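Local coordinates for protein endo-1,4-beta-xylanase D (Paenibacillus polymyxa, PDB 1UX7) that binds xylotriose, and probably xylan, in a calcium-dependent manner as the CBM36 module of a xylanase, at residues A[60-65]-A[109-114]. Sequence-based numbering, arbitrary orientation.
Sequences AKVDLV and WDAYVD. With CA (calcium ion), chain D; CA (calcium ion), chain C.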
loop_
_atom_site.group_PDB
_atom_site.type_symbol
_atom_site.label_atom_id
_atom_site.label_comp_id
_atom_site.label_asym_id
_atom_site.label_seq_id
_atom_site.Cartn_x
_atom_site.Cartn_y
_atom_site.Cartn_z
ATOM N N ALA A 60 -5.809 10.147 2.116
ATOM C CA ALA A 60 -4.762 9.304 2.681
ATOM C C ALA A 60 -3.763 8.975 1.582
ATOM O O ALA A 60 -4.137 8.586 0.504
ATOM C CB ALA A 60 -5.362 8.051 3.267
ATOM N N LYS A 61 -2.482 9.111 1.864
ATOM C CA LYS A 61 -1.439 8.889 0.869
ATOM C C LYS A 61 -0.535 7.765 1.337
ATOM O O LYS A 61 -0.069 7.778 2.472
ATOM C CB LYS A 61 -0.591 10.146 0.710
ATOM C CG LYS A 61 0.477 10.035 -0.323
ATOM C CD LYS A 61 1.040 11.415 -0.659
ATOM C CE LYS A 61 2.192 11.335 -1.627
ATOM N NZ LYS A 61 3.459 11.703 -0.954
ATOM N N VAL A 62 -0.298 6.792 0.469
ATOM C CA VAL A 62 0.493 5.610 0.774
ATOM C C VAL A 62 1.627 5.493 -0.250
ATOM O O VAL A 62 1.367 5.434 -1.425
ATOM C CB VAL A 62 -0.412 4.353 0.718
ATOM C CG1 VAL A 62 0.373 3.129 1.060
ATOM C CG2 VAL A 62 -1.652 4.535 1.653
ATOM N N ASP A 63 2.881 5.466 0.206
ATOM C CA ASP A 63 4.031 5.260 -0.653
ATOM C C ASP A 63 4.219 3.801 -1.013
ATOM O O ASP A 63 4.016 2.944 -0.157
ATOM C CB ASP A 63 5.317 5.734 0.037
ATOM C CG ASP A 63 5.474 7.250 0.035
ATOM O OD1 ASP A 63 4.640 7.945 -0.595
ATOM O OD2 ASP A 63 6.409 7.811 0.668
ATOM N N LEU A 64 4.591 3.558 -2.271
ATOM C CA LEU A 64 4.982 2.245 -2.754
ATOM C C LEU A 64 6.498 2.201 -2.875
ATOM O O LEU A 64 7.091 3.006 -3.607
ATOM C CB LEU A 64 4.331 1.900 -4.087
ATOM C CG LEU A 64 4.801 0.588 -4.715
ATOM C CD1 LEU A 64 4.443 -0.623 -3.855
ATOM C CD2 LEU A 64 4.221 0.481 -6.123
ATOM N N VAL A 65 7.102 1.259 -2.163
ATOM C CA VAL A 65 8.550 1.123 -2.088
ATOM C C VAL A 65 8.885 -0.285 -2.565
ATOM O O VAL A 65 8.332 -1.259 -2.041
ATOM C CB VAL A 65 9.044 1.332 -0.630
ATOM C CG1 VAL A 65 10.554 1.496 -0.586
ATOM C CG2 VAL A 65 8.342 2.500 -0.006
ATOM N N TRP A 109 -5.611 12.143 9.066
ATOM C CA TRP A 109 -6.245 10.948 8.458
ATOM C C TRP A 109 -5.430 9.718 8.790
ATOM O O TRP A 109 -4.286 9.818 9.282
ATOM C CB TRP A 109 -6.377 11.070 6.918
ATOM C CG TRP A 109 -5.164 11.545 6.233
ATOM C CD1 TRP A 109 -4.923 12.814 5.831
ATOM C CD2 TRP A 109 -3.983 10.792 5.893
ATOM N NE1 TRP A 109 -3.680 12.915 5.256
ATOM C CE2 TRP A 109 -3.084 11.683 5.275
ATOM C CE3 TRP A 109 -3.597 9.450 6.029
ATOM C CZ2 TRP A 109 -1.828 11.290 4.820
ATOM C CZ3 TRP A 109 -2.355 9.057 5.559
ATOM C CH2 TRP A 109 -1.478 9.984 4.975
ATOM N N ASP A 110 -6.046 8.563 8.546
ATOM C CA ASP A 110 -5.383 7.269 8.530
ATOM C C ASP A 110 -5.659 6.621 7.175
ATOM O O ASP A 110 -6.600 7.004 6.492
ATOM C CB ASP A 110 -5.918 6.381 9.646
ATOM C CG ASP A 110 -5.833 7.049 11.005
ATOM O OD1 ASP A 110 -4.754 7.621 11.257
ATOM O OD2 ASP A 110 -6.765 7.027 11.849
ATOM N N ALA A 111 -4.817 5.665 6.795
ATOM C CA ALA A 111 -4.928 4.977 5.512
ATOM C C ALA A 111 -5.334 3.536 5.754
ATOM O O ALA A 111 -4.754 2.846 6.591
ATOM C CB ALA A 111 -3.617 5.030 4.774
ATOM N N TYR A 112 -6.297 3.051 4.999
ATOM C CA TYR A 112 -6.732 1.668 5.047
ATOM C C TYR A 112 -6.335 1.024 3.729
ATOM O O TYR A 112 -6.590 1.567 2.662
ATOM C CB TYR A 112 -8.244 1.607 5.242
ATOM C CG TYR A 112 -8.784 2.277 6.492
ATOM C CD1 TYR A 112 -8.004 2.484 7.633
ATOM C CD2 TYR A 112 -10.108 2.710 6.524
ATOM C CE1 TYR A 112 -8.549 3.089 8.771
ATOM C CE2 TYR A 112 -10.650 3.299 7.640
ATOM C CZ TYR A 112 -9.865 3.477 8.769
ATOM O OH TYR A 112 -10.419 4.083 9.877
ATOM N N VAL A 113 -5.671 -0.114 3.818
ATOM C CA VAL A 113 -5.139 -0.820 2.654
ATOM C C VAL A 113 -5.715 -2.237 2.589
ATOM O O VAL A 113 -5.664 -2.964 3.569
ATOM C CB VAL A 113 -3.591 -0.850 2.690
ATOM C CG1 VAL A 113 -3.049 -1.523 1.471
ATOM C CG2 VAL A 113 -3.026 0.574 2.805
ATOM N N ASP A 114 -6.257 -2.610 1.426
ATOM C CA ASP A 114 -6.969 -3.881 1.232
ATOM C C ASP A 114 -6.067 -4.943 0.575
ATOM O O ASP A 114 -5.895 -6.028 1.122
ATOM C CB ASP A 114 -8.212 -3.577 0.390
ATOM C CG ASP A 114 -9.091 -4.756 0.168
ATOM O OD1 ASP A 114 -8.810 -5.833 0.716
ATOM O OD2 ASP A 114 -10.083 -4.661 -0.584
HETATM CA CA CA D . -7.786 -7.512 1.891
HETATM CA CA CA C . -3.096 9.293 11.298
HETATM O O HOH W 1 -4.655 10.977 12.103
HETATM O O HOH W 2 -9.888 -8.578 1.464
#
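Trp109 turns CG in between its backbone N and its carbonyl carbon (chi1 46°), and this swings the indole over the backbone of Ala60 and Lys61. Val62 has CG2 anti to its carbonyl carbon, which sends that methyl to the CB of Ala111, 3.7 Å away. The six-membered ring of the indole lays one face over the strand. Ala60 CA makes a CH-pi contact, 3.6 Å from the centroid of the Trp109 six-membered ring and 14° off its normal. Lys61 N sits over the same face, 3.4 Å from Trp109 CH2. Ala60 CB reaches the ring at Trp109 CE3, and also meets Ala111 CB at 3.8 Å. Farther along, Val62 CG2 and Val113 CG2 are 4.3 Å apart. No hydrogen bond links the segments; the contact is mostly apolar and buried.

Trp109 also has a metal-binding role, through its backbone. Trp109 O and Asp110 OD1 bind the same calcium ion, each at 2.4 Å, together with Tyr29 and Asp105, and Asp110 touches a xylose unit of the bound xylotriose. An alanine in place of Trp109 would probably leave the backbone of Ala60 and Lys61 without its aromatic cover, and the loop carrying the calcium ligands less firmly held against the strand. At the other end, Asp114 binds a second calcium ion, shared with Glu5, Glu7 and Asp24.

The axes of 60-65 and 111-114 cross at -55°, 7.3 Å apart at their closest, where the two sheets of this beta-sandwich face each other. Strand 59-66 pairs with strands 96-101 and 69-77 in one sheet. Strand 111-118 belongs to the other, beside strand 45-54, and Leu100 of strand 96-101 touches both Val62 and Val113.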